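Local coordinates for protein cysteine protease (Xylella fastidiosa, PDB 3OIS) that is probably a papain-family cysteine peptidase, cleaving peptide bonds, and holds a uridine diphosphate nucleotide in a pocket beside its helical part, at residues 128-133 with 179-184; 82-87 with 102-107; 204-209 with 281-286; 76-81 with 235-240. All blocks are in the same frame, centred on the assembly; numbering follows the deposited sequence.

Interaction 1: residues 128-133 with 179-184; sequences DGIKVL and YKITEY. With UDP (uridine-5'-diphosphate), chain E.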
# COMPACT_ATOMS: atom_id res chain seq x y z
N ASP A 128 -6.03 6.81 -6.33
CA ASP A 128 -5.83 6.67 -7.77
C ASP A 128 -5.43 5.22 -8.16
O ASP A 128 -5.89 4.70 -9.15
CB ASP A 128 -4.72 7.63 -8.25
CG ASP A 128 -5.20 9.07 -8.24
OD1 ASP A 128 -6.46 9.28 -8.20
OD2 ASP A 128 -4.34 9.98 -8.27
N GLY A 129 -4.65 4.56 -7.29
CA GLY A 129 -4.41 3.11 -7.48
C GLY A 129 -5.75 2.38 -7.43
O GLY A 129 -5.96 1.46 -8.19
N ILE A 130 -6.62 2.76 -6.49
CA ILE A 130 -7.95 2.14 -6.40
C ILE A 130 -8.82 2.43 -7.62
O ILE A 130 -9.46 1.54 -8.15
CB ILE A 130 -8.59 2.57 -5.09
CG1 ILE A 130 -7.86 1.87 -3.96
CG2 ILE A 130 -10.09 2.11 -5.00
CD1 ILE A 130 -8.34 2.46 -2.57
N LYS A 131 -8.78 3.64 -8.13
CA LYS A 131 -9.45 3.94 -9.38
C LYS A 131 -8.98 3.04 -10.55
O LYS A 131 -9.83 2.58 -11.33
CB LYS A 131 -9.23 5.39 -9.75
CG LYS A 131 -10.26 5.86 -10.83
CD LYS A 131 -11.52 6.46 -10.23
CE LYS A 131 -12.44 6.90 -11.29
NZ LYS A 131 -13.69 7.21 -10.60
N VAL A 132 -7.67 2.83 -10.71
CA VAL A 132 -7.11 1.91 -11.68
C VAL A 132 -7.72 0.52 -11.47
O VAL A 132 -8.27 -0.04 -12.40
CB VAL A 132 -5.57 1.78 -11.58
CG1 VAL A 132 -5.06 0.73 -12.52
CG2 VAL A 132 -4.91 3.15 -11.86
N LEU A 133 -7.70 0.01 -10.23
CA LEU A 133 -8.33 -1.30 -10.00
C LEU A 133 -9.80 -1.38 -10.36
O LEU A 133 -10.24 -2.48 -10.74
CB LEU A 133 -8.08 -1.75 -8.57
CG LEU A 133 -6.62 -1.99 -8.26
CD1 LEU A 133 -6.43 -2.30 -6.68
CD2 LEU A 133 -5.99 -3.08 -9.10
N TYR A 179 -10.00 -8.70 -13.77
CA TYR A 179 -9.68 -8.63 -12.37
C TYR A 179 -10.09 -7.29 -11.68
O TYR A 179 -9.61 -6.98 -10.64
CB TYR A 179 -8.17 -8.89 -12.20
CG TYR A 179 -7.81 -10.20 -12.89
CD1 TYR A 179 -8.25 -11.42 -12.35
CD2 TYR A 179 -7.05 -10.20 -14.05
CE1 TYR A 179 -7.94 -12.64 -12.97
CE2 TYR A 179 -6.69 -11.45 -14.70
CZ TYR A 179 -7.19 -12.65 -14.13
OH TYR A 179 -6.93 -13.87 -14.73
N LYS A 180 -11.00 -6.52 -12.28
CA LYS A 180 -11.49 -5.26 -11.65
C LYS A 180 -12.07 -5.51 -10.34
O LYS A 180 -12.81 -6.50 -10.12
CB LYS A 180 -12.58 -4.64 -12.51
CG LYS A 180 -12.08 -4.36 -13.95
CD LYS A 180 -12.98 -3.38 -14.60
CE LYS A 180 -14.21 -3.97 -15.27
NZ LYS A 180 -14.53 -3.23 -16.60
N ILE A 181 -11.87 -4.55 -9.43
CA ILE A 181 -12.64 -4.52 -8.21
C ILE A 181 -14.07 -4.00 -8.48
O ILE A 181 -14.34 -3.43 -9.55
CB ILE A 181 -11.93 -3.70 -7.00
CG1 ILE A 181 -11.86 -2.19 -7.29
CG2 ILE A 181 -10.56 -4.33 -6.66
CD1 ILE A 181 -11.38 -1.38 -6.08
N THR A 182 -14.99 -4.25 -7.54
CA THR A 182 -16.36 -3.66 -7.68
C THR A 182 -16.72 -2.48 -6.75
O THR A 182 -17.63 -1.69 -7.04
CB THR A 182 -17.47 -4.75 -7.67
OG1 THR A 182 -17.47 -5.35 -6.38
CG2 THR A 182 -17.16 -5.82 -8.74
N GLU A 183 -16.05 -2.42 -5.61
CA GLU A 183 -16.31 -1.37 -4.67
C GLU A 183 -15.09 -1.11 -3.79
O GLU A 183 -14.18 -1.96 -3.65
CB GLU A 183 -17.53 -1.85 -3.85
CG GLU A 183 -17.95 -1.09 -2.65
CD GLU A 183 -18.80 -2.00 -1.74
OE1 GLU A 183 -18.91 -1.69 -0.55
OE2 GLU A 183 -19.31 -3.05 -2.21
N TYR A 184 -15.06 0.11 -3.24
CA TYR A 184 -14.03 0.53 -2.28
C TYR A 184 -14.59 1.54 -1.32
O TYR A 184 -15.48 2.35 -1.69
CB TYR A 184 -12.76 1.10 -2.95
CG TYR A 184 -13.06 2.22 -3.96
CD1 TYR A 184 -13.49 1.95 -5.23
CD2 TYR A 184 -12.81 3.57 -3.63
CE1 TYR A 184 -13.71 2.99 -6.21
CE2 TYR A 184 -13.02 4.57 -4.55
CZ TYR A 184 -13.45 4.29 -5.82
OH TYR A 184 -13.66 5.31 -6.69
N1 UDP E . -16.68 5.87 -5.03
C2 UDP E . -16.27 5.21 -3.91
N3 UDP E . -16.33 3.82 -3.90
C4 UDP E . -16.76 3.13 -4.99
C5 UDP E . -17.22 3.80 -6.14
C6 UDP E . -17.05 5.19 -6.16
O2 UDP E . -15.87 5.77 -2.93
O4 UDP E . -16.86 1.87 -4.85
C1' UDP E . -16.71 7.37 -4.93
C2' UDP E . -15.35 8.03 -4.96
O2' UDP E . -15.51 9.24 -4.23
C3' UDP E . -15.27 8.33 -6.41
C4' UDP E . -16.71 8.81 -6.73
O4' UDP E . -17.55 7.93 -5.96
O3' UDP E . -14.37 9.42 -6.56
C5' UDP E . -16.97 8.75 -8.23
O5' UDP E . -16.87 7.38 -8.62
PA UDP E . -17.41 6.81 -9.93
O1A UDP E . -16.83 5.50 -10.29
O2A UDP E . -18.90 6.90 -9.98
O3A UDP E . -16.80 7.95 -10.93
PB UDP E . -16.61 8.06 -12.53
O1B UDP E . -17.21 9.33 -12.94
O2B UDP E . -15.18 7.97 -12.71
O3B UDP E . -17.25 6.94 -13.29
O HOH W 1 -14.43 4.77 -9.19

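Interaction 2: residues 82-87 with 102-107; sequences ALAAAI and PSRLFI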
# COMPACT_ATOMS: atom_id res chain seq x y z
N ALA A 82 1.12 -2.21 -1.99
CA ALA A 82 0.10 -2.42 -1.00
C ALA A 82 -1.20 -2.91 -1.69
O ALA A 82 -1.81 -3.86 -1.22
CB ALA A 82 -0.20 -1.12 -0.20
N LEU A 83 -1.60 -2.26 -2.80
CA LEU A 83 -2.82 -2.63 -3.45
C LEU A 83 -2.72 -3.97 -4.19
O LEU A 83 -3.73 -4.74 -4.21
CB LEU A 83 -3.24 -1.53 -4.44
CG LEU A 83 -3.82 -0.30 -3.71
CD1 LEU A 83 -3.96 0.94 -4.77
CD2 LEU A 83 -5.22 -0.60 -3.02
N ALA A 84 -1.56 -4.30 -4.77
CA ALA A 84 -1.32 -5.64 -5.39
C ALA A 84 -1.60 -6.71 -4.35
O ALA A 84 -2.29 -7.72 -4.68
CB ALA A 84 0.10 -5.78 -5.89
N ALA A 85 -1.12 -6.48 -3.13
CA ALA A 85 -1.30 -7.47 -2.04
C ALA A 85 -2.79 -7.56 -1.61
O ALA A 85 -3.31 -8.65 -1.30
CB ALA A 85 -0.32 -7.18 -0.83
N ALA A 86 -3.51 -6.42 -1.52
CA ALA A 86 -4.92 -6.47 -1.17
C ALA A 86 -5.65 -7.33 -2.20
O ALA A 86 -6.51 -8.14 -1.79
CB ALA A 86 -5.51 -5.02 -1.15
N ILE A 87 -5.34 -7.15 -3.51
CA ILE A 87 -5.94 -7.93 -4.63
C ILE A 87 -5.55 -9.42 -4.48
O ILE A 87 -6.43 -10.27 -4.58
CB ILE A 87 -5.44 -7.47 -5.98
CG1 ILE A 87 -6.08 -6.12 -6.29
CG2 ILE A 87 -5.90 -8.46 -7.06
CD1 ILE A 87 -7.64 -6.18 -6.52
N PRO A 102 -0.32 -9.79 -8.66
CA PRO A 102 -0.82 -8.77 -9.61
C PRO A 102 0.32 -7.86 -10.09
O PRO A 102 1.27 -7.58 -9.31
CB PRO A 102 -1.84 -7.96 -8.79
CG PRO A 102 -2.25 -8.89 -7.67
CD PRO A 102 -1.03 -9.70 -7.35
N SER A 103 0.27 -7.46 -11.36
CA SER A 103 1.28 -6.52 -11.92
C SER A 103 1.35 -5.14 -11.25
O SER A 103 0.51 -4.27 -11.51
CB SER A 103 1.08 -6.30 -13.42
OG SER A 103 2.08 -5.40 -13.84
N ARG A 104 2.38 -4.94 -10.43
CA ARG A 104 2.57 -3.67 -9.68
C ARG A 104 2.88 -2.54 -10.62
O ARG A 104 2.37 -1.42 -10.43
CB ARG A 104 3.69 -3.86 -8.68
CG ARG A 104 3.18 -4.76 -7.46
CD ARG A 104 4.39 -5.23 -6.62
NE ARG A 104 5.31 -6.13 -7.32
CZ ARG A 104 6.62 -6.31 -7.06
NH1 ARG A 104 7.26 -5.61 -6.12
NH2 ARG A 104 7.30 -7.23 -7.83
N LEU A 105 3.65 -2.80 -11.68
CA LEU A 105 3.97 -1.68 -12.60
C LEU A 105 2.75 -1.33 -13.44
O LEU A 105 2.60 -0.19 -13.79
CB LEU A 105 5.09 -2.03 -13.57
CG LEU A 105 6.48 -2.08 -12.93
CD1 LEU A 105 7.51 -2.24 -14.08
CD2 LEU A 105 6.77 -0.76 -12.16
N PHE A 106 1.86 -2.32 -13.73
CA PHE A 106 0.62 -1.97 -14.42
C PHE A 106 -0.19 -0.95 -13.52
O PHE A 106 -0.78 0.06 -14.02
CB PHE A 106 -0.28 -3.21 -14.63
CG PHE A 106 -1.55 -2.91 -15.36
CD1 PHE A 106 -1.57 -2.95 -16.77
CD2 PHE A 106 -2.74 -2.59 -14.67
CE1 PHE A 106 -2.73 -2.69 -17.43
CE2 PHE A 106 -3.93 -2.29 -15.35
CZ PHE A 106 -3.88 -2.35 -16.78
N ILE A 107 -0.30 -1.22 -12.24
CA ILE A 107 -0.99 -0.28 -11.38
C ILE A 107 -0.27 1.06 -11.39
O ILE A 107 -0.93 2.07 -11.56
CB ILE A 107 -1.21 -0.81 -9.96
CG1 ILE A 107 -2.10 -2.09 -9.97
CG2 ILE A 107 -1.83 0.24 -8.96
CD1 ILE A 107 -1.94 -2.81 -8.70

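Interaction 3: residues 204-209 with 281-286; sequences FVFGFS and DDFWVI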
# COMPACT_ATOMS: atom_id res chain seq x y z
N PHE A 204 -6.63 -3.78 5.22
CA PHE A 204 -6.84 -2.44 4.60
C PHE A 204 -5.49 -1.85 4.26
O PHE A 204 -4.46 -2.27 4.81
CB PHE A 204 -7.62 -1.54 5.63
CG PHE A 204 -6.96 -1.39 6.94
CD1 PHE A 204 -5.97 -0.41 7.16
CD2 PHE A 204 -7.41 -2.11 8.05
CE1 PHE A 204 -5.34 -0.30 8.40
CE2 PHE A 204 -6.80 -1.93 9.35
CZ PHE A 204 -5.80 -0.99 9.50
N VAL A 205 -5.51 -0.94 3.29
CA VAL A 205 -4.30 -0.22 2.92
C VAL A 205 -4.40 1.15 3.52
O VAL A 205 -5.51 1.65 3.71
CB VAL A 205 -4.09 -0.05 1.40
CG1 VAL A 205 -3.76 -1.39 0.76
CG2 VAL A 205 -5.29 0.68 0.78
N PHE A 206 -3.23 1.69 3.89
CA PHE A 206 -3.18 3.07 4.37
C PHE A 206 -1.84 3.65 4.16
O PHE A 206 -0.90 2.96 3.77
CB PHE A 206 -3.57 3.15 5.84
CG PHE A 206 -2.53 2.60 6.78
CD1 PHE A 206 -2.38 1.19 6.91
CD2 PHE A 206 -1.70 3.45 7.47
CE1 PHE A 206 -1.38 0.68 7.83
CE2 PHE A 206 -0.69 3.00 8.35
CZ PHE A 206 -0.54 1.60 8.57
N GLY A 207 -1.76 4.98 4.35
CA GLY A 207 -0.56 5.76 4.07
C GLY A 207 -0.02 6.28 5.39
O GLY A 207 -0.77 6.53 6.36
N PHE A 208 1.27 6.47 5.53
CA PHE A 208 1.73 7.09 6.73
C PHE A 208 3.05 7.85 6.51
O PHE A 208 3.82 7.58 5.54
CB PHE A 208 1.89 6.04 7.87
CG PHE A 208 2.91 4.95 7.64
CD1 PHE A 208 2.63 3.81 6.82
CD2 PHE A 208 4.16 5.02 8.28
CE1 PHE A 208 3.59 2.76 6.72
CE2 PHE A 208 5.11 3.97 8.18
CZ PHE A 208 4.84 2.87 7.36
N SER A 209 3.36 8.76 7.43
CA SER A 209 4.67 9.43 7.36
C SER A 209 5.71 8.58 8.01
O SER A 209 5.48 8.08 9.13
CB SER A 209 4.60 10.78 8.07
OG SER A 209 3.75 11.64 7.29
N ASP A 281 -3.03 8.18 7.41
CA ASP A 281 -4.27 8.64 6.86
C ASP A 281 -4.63 7.69 5.70
O ASP A 281 -3.89 6.76 5.39
CB ASP A 281 -4.04 10.06 6.36
CG ASP A 281 -5.31 10.80 6.00
OD1 ASP A 281 -5.08 11.95 5.47
OD2 ASP A 281 -6.44 10.38 6.27
N ASP A 282 -5.78 7.89 5.05
CA ASP A 282 -6.13 7.26 3.78
C ASP A 282 -6.21 5.73 3.92
O ASP A 282 -5.58 4.98 3.18
CB ASP A 282 -5.25 7.73 2.59
CG ASP A 282 -5.36 9.26 2.38
OD1 ASP A 282 -6.51 9.78 2.55
OD2 ASP A 282 -4.29 9.93 2.26
N PHE A 283 -7.05 5.35 4.86
CA PHE A 283 -7.35 3.93 5.15
C PHE A 283 -8.46 3.48 4.20
O PHE A 283 -9.53 4.07 4.23
CB PHE A 283 -7.90 3.84 6.57
CG PHE A 283 -6.90 4.25 7.64
CD1 PHE A 283 -6.00 3.33 8.16
CD2 PHE A 283 -6.75 5.58 8.00
CE1 PHE A 283 -5.04 3.66 9.04
CE2 PHE A 283 -5.74 5.98 8.94
CZ PHE A 283 -4.91 5.01 9.50
N TRP A 284 -8.21 2.48 3.36
CA TRP A 284 -9.18 2.02 2.31
C TRP A 284 -9.26 0.51 2.31
O TRP A 284 -8.22 -0.20 2.51
CB TRP A 284 -8.68 2.32 0.93
CG TRP A 284 -8.80 3.80 0.56
CD1 TRP A 284 -7.79 4.69 0.53
CD2 TRP A 284 -9.97 4.46 0.02
NE1 TRP A 284 -8.26 5.93 0.00
CE2 TRP A 284 -9.59 5.78 -0.32
CE3 TRP A 284 -11.29 4.04 -0.27
CZ2 TRP A 284 -10.50 6.70 -0.88
CZ3 TRP A 284 -12.23 4.97 -0.78
CH2 TRP A 284 -11.81 6.27 -1.07
N VAL A 285 -10.49 0.05 2.03
CA VAL A 285 -10.82 -1.40 1.83
C VAL A 285 -11.33 -1.57 0.43
O VAL A 285 -12.13 -0.74 -0.05
CB VAL A 285 -11.94 -1.85 2.77
CG1 VAL A 285 -12.17 -3.38 2.66
CG2 VAL A 285 -11.63 -1.46 4.14
N ILE A 286 -10.92 -2.64 -0.26
CA ILE A 286 -11.43 -2.91 -1.53
C ILE A 286 -12.24 -4.24 -1.48
O ILE A 286 -12.01 -5.09 -0.62
CB ILE A 286 -10.28 -2.96 -2.54
CG1 ILE A 286 -9.28 -4.13 -2.24
CG2 ILE A 286 -9.57 -1.50 -2.57
CD1 ILE A 286 -8.43 -4.41 -3.46

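Interaction 4: residues 76-81 with 235-240; sequences GSCTAN and GGHAVL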
# COMPACT_ATOMS: atom_id res chain seq x y z
N GLY A 76 9.03 4.45 -6.51
CA GLY A 76 8.01 4.98 -5.56
C GLY A 76 6.66 4.31 -5.70
O GLY A 76 5.60 4.98 -5.82
N SER A 77 6.71 2.96 -5.73
CA SER A 77 5.57 2.19 -6.11
C SER A 77 4.83 1.61 -4.91
O SER A 77 4.09 0.63 -5.06
CB SER A 77 6.02 1.10 -7.12
OG SER A 77 6.94 0.24 -6.46
N CYS A 78 5.03 2.19 -3.73
CA CYS A 78 4.45 1.56 -2.50
C CYS A 78 2.92 1.41 -2.61
O CYS A 78 2.38 0.35 -2.16
CB CYS A 78 4.75 2.30 -1.17
SG CYS A 78 4.12 4.02 -1.22
N THR A 79 2.21 2.42 -3.15
CA THR A 79 0.76 2.29 -3.25
C THR A 79 0.44 1.06 -4.12
O THR A 79 -0.51 0.35 -3.77
CB THR A 79 0.04 3.54 -3.76
OG1 THR A 79 0.42 3.77 -5.13
CG2 THR A 79 0.43 4.72 -2.89
N ALA A 80 1.16 0.79 -5.23
CA ALA A 80 0.84 -0.35 -6.08
C ALA A 80 1.19 -1.66 -5.41
O ALA A 80 0.55 -2.73 -5.70
CB ALA A 80 1.65 -0.24 -7.31
N ASN A 81 2.23 -1.62 -4.57
CA ASN A 81 2.63 -2.83 -3.80
C ASN A 81 1.62 -3.21 -2.73
O ASN A 81 1.22 -4.41 -2.62
CB ASN A 81 4.02 -2.68 -3.18
CG ASN A 81 5.12 -2.86 -4.19
OD1 ASN A 81 5.32 -2.00 -5.12
ND2 ASN A 81 5.84 -3.93 -4.06
N GLY A 235 9.63 10.61 4.46
CA GLY A 235 8.81 10.37 3.24
C GLY A 235 7.44 9.82 3.64
O GLY A 235 7.18 9.69 4.80
N GLY A 236 6.62 9.57 2.62
CA GLY A 236 5.27 9.05 2.72
C GLY A 236 5.25 7.63 2.18
O GLY A 236 5.66 7.42 1.05
N HIS A 237 4.76 6.69 3.01
CA HIS A 237 4.75 5.28 2.61
C HIS A 237 3.33 4.75 2.68
O HIS A 237 2.50 5.38 3.34
CB HIS A 237 5.70 4.43 3.49
CG HIS A 237 6.08 3.15 2.86
ND1 HIS A 237 6.32 1.97 3.55
CD2 HIS A 237 6.30 2.86 1.56
CE1 HIS A 237 6.66 1.03 2.70
NE2 HIS A 237 6.64 1.54 1.48
N ALA A 238 3.06 3.61 2.03
CA ALA A 238 1.71 2.99 2.12
C ALA A 238 1.93 1.50 2.15
O ALA A 238 2.85 0.98 1.49
CB ALA A 238 0.85 3.37 0.93
N VAL A 239 1.11 0.85 3.01
CA VAL A 239 1.29 -0.62 3.22
C VAL A 239 -0.08 -1.25 3.38
O VAL A 239 -1.10 -0.58 3.47
CB VAL A 239 2.10 -0.86 4.54
CG1 VAL A 239 3.51 -0.29 4.39
CG2 VAL A 239 1.41 -0.17 5.72
N LEU A 240 -0.09 -2.58 3.37
CA LEU A 240 -1.30 -3.36 3.72
C LEU A 240 -1.22 -3.73 5.22
O LEU A 240 -0.20 -4.30 5.69
CB LEU A 240 -1.35 -4.64 2.85
CG LEU A 240 -2.65 -5.47 3.06
CD1 LEU A 240 -3.79 -4.79 2.23
CD2 LEU A 240 -2.39 -6.93 2.57

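Interaction 1: residues 128-133 with 179-184
Ile130 and Tyr184 meet through a CH-pi contact: CG2 of Ile130 lies over one face of the phenol ring, although the nearest carbons refine too close for their exact spacing to be trusted. Over the opposite face lies the uracil of UDP, with its N3 3.3 Å above the plane of the Tyr184 ring and over the ring centre. The ring is thus sandwiched between a helix residue and the base, where a chi1 of 53° puts it by setting CG between the backbone N and the carbonyl carbon.

The other apolar contacts belong to Ile181. Its CD1 is 3.9 Å from Ile130 CG2, and its CG1 is 4.0 Å from Leu133 CB. Ile87 of helix 78-93 and Ile286 of strand 280-287 also pack on Ile181.

One hydrogen bond joins the segments directly: Ile181 N donates to Leu133 O at 2.9 Å, from above the carbonyl plane. Lys180 CA adds a CH...O contact to the same oxygen.

The remaining polar bonds run through the nucleotide. UDP N3 donates to Tyr184 O at 2.8 Å and almost straight (176°), and Tyr184 N donates to UDP O4 at 3.0 Å. Lys131 NZ gives a 2.7 Å bond to UDP O2B. One water links Lys131 NZ, Tyr184 OH and UDP O1A.

This backbone pairing reads a base carrying a carbonyl beside an N-H, consistent with uracil recognition, while Lys131 probably offsets diphosphate charge.

Interaction 2: residues 82-87 with 102-107
Between Pro102 and Arg104, both of which touch Ala84, Ser103 has its OG gripped twice: it accepts from Phe106 N at 3.1 Å (154°) and is also bonded to the carbonyl oxygen of Trp144. The first bond makes Ser103 the side-chain N-cap of helix 104-114. A chi1 of 180° directs the hydroxyl forward to the N-H of Phe106, in the first turn. The contact joins the start of this helix to helix 78-93, which by family resemblance is the long central helix of the helical domain in the papain fold.

Ala84 forms the middle of the interface, and its small methyl lets the second segment come close: its CB lies 3.6 Å from Arg104 CG. The Pro102 ring comes down against the same turn, with CG 3.2 Å from Ala84 O. Farther along, Ile87 uses its CG2 branch, 3.7 Å from Pro102 CG, while its CG1 branch leads away from the proline. Ile107 reaches in from the second helix, with CD1 4.2 Å from Ala84 N. Leu133 of helix 126-135 packs on both Ile87 and Ile107, so the seam is shared by three helices.

Within these segments Arg104 touches through CG; its guanidinium goes on to a salt bridge with Glu141 and a cation-pi contact with Tyr146. The CB of Pro102 lies 4.1 Å from Ala84 CB.

Interaction 3: residues 204-209 with 281-286
The Phe283 ring meets Phe204 at its edge, where Phe204 CE1 lies 3.7 Å from Phe283 CD1, and the Phe204 and Phe283 rings are oblique to each other, with planes at 61°. Together with Phe206 they form an aromatic cluster on one face of the antiparallel sheet characteristic of the beta-rich domain of papain-like proteases. Over one face of the Phe283 ring, offset toward the rim, is the carbonyl oxygen of Asp281. Phe206 is nearly parallel to Phe283 (11°) but slid along it, centroids 5.1 Å apart, so the rings barely overlap. Asp281 O is at the edge of the Phe206 ring. Leu194 of helix 191-199 packs on Phe204 and Phe283. Phe206 has its CG between backbone N and carbonyl carbon (chi1 72°), which sets its ring beside that of Phe283.

The strands are joined by two hydrogen-bonded pairs. In the first, Val205 N donates to Trp284 O at 2.9 Å. The return bond, from Trp284 N to Val205 O, measures 2.8 Å. Gly207 and Asp281 likewise bond both ways. The register slips by one between the pairs, a beta bulge that takes in Asp282, whose backbone adopts left-handed helical angles.

Trp284 is on the face away from the cluster, against Ile126 and Ile130 of helix 126-135 and Tyr184 of the nucleotide pocket, and its NE1 donates to a carboxylate oxygen of Asp38. Asp282 sends its carboxylate to a salt bridge with Arg186 and a bond with Tyr35. At the bulge, Phe206 CA makes a CH...O contact of 3.3 Å to Asp282 O.

Interaction 4: residues 76-81 with 235-240
Cys78 and Thr79 meet His237 and Ala238 at the start of helix 78-93. Just before them, Ser77 holds the N-cap position, but its side chain makes no capping bond. The helix nevertheless takes up regular bonding at once, with Asn81 N donating to Ser77 O at 3.0 Å.

Cys78 then points toward the strand. Its SG sits between the backbone N and the carbonyl carbon (chi1 59°), which carries the sulfur over the strand backbone, 3.4 Å from Ala238 N, and to 4.0 Å from Ala238 CB. The same sulfur is 4.7 Å from the centroid of the His237 ring and oblique to it, 64° off the normal. The closest Cys78-His237 approach is too short to be relied on. The histidine ring also stacks with Trp257. In the papain fold the reactive cysteine heads the central helix and the histidine comes from a strand of the facing sheet, across the cleft between the two domains; by family resemblance Cys78 and His237 probably occupy those positions. A backbone bond joins Cys78 to Tyr33 and another joins Gly236 to Tyr35, so the N-terminal peptide lies along both segments here, consistent with a chain that covers the cleft.

Thr79 follows with its methyl: CG2 is 4.1 Å from Ala238 CB. Its OG1 turns to Glu111 for a hydrogen bond, and Ile126 packs against both Thr79 and Ala238.

Overall arrangement
From the N terminus, 76-81 begins helix 78-93 and opens interaction 4. The next turn, 82-87, soon closes a short loop on 102-107 (interaction 2). Residues 128-133 then open interaction 1, closed at 179-184. Interactions 2 and 1 follow in series, and both nest inside the long loop that interaction 4 closes at 235-240. Interaction 3 opens at 204-209, before that closure, and shuts at 281-286, so interactions 3 and 4 cross. Interaction 2 joins two helices; interactions 1 and 4 tie the helical part to the sheet; interaction 3 lies within the sheet, next to strand 233-245. Ile87, Ile181 and Ile286 touch where interactions 1, 2 and 3 converge.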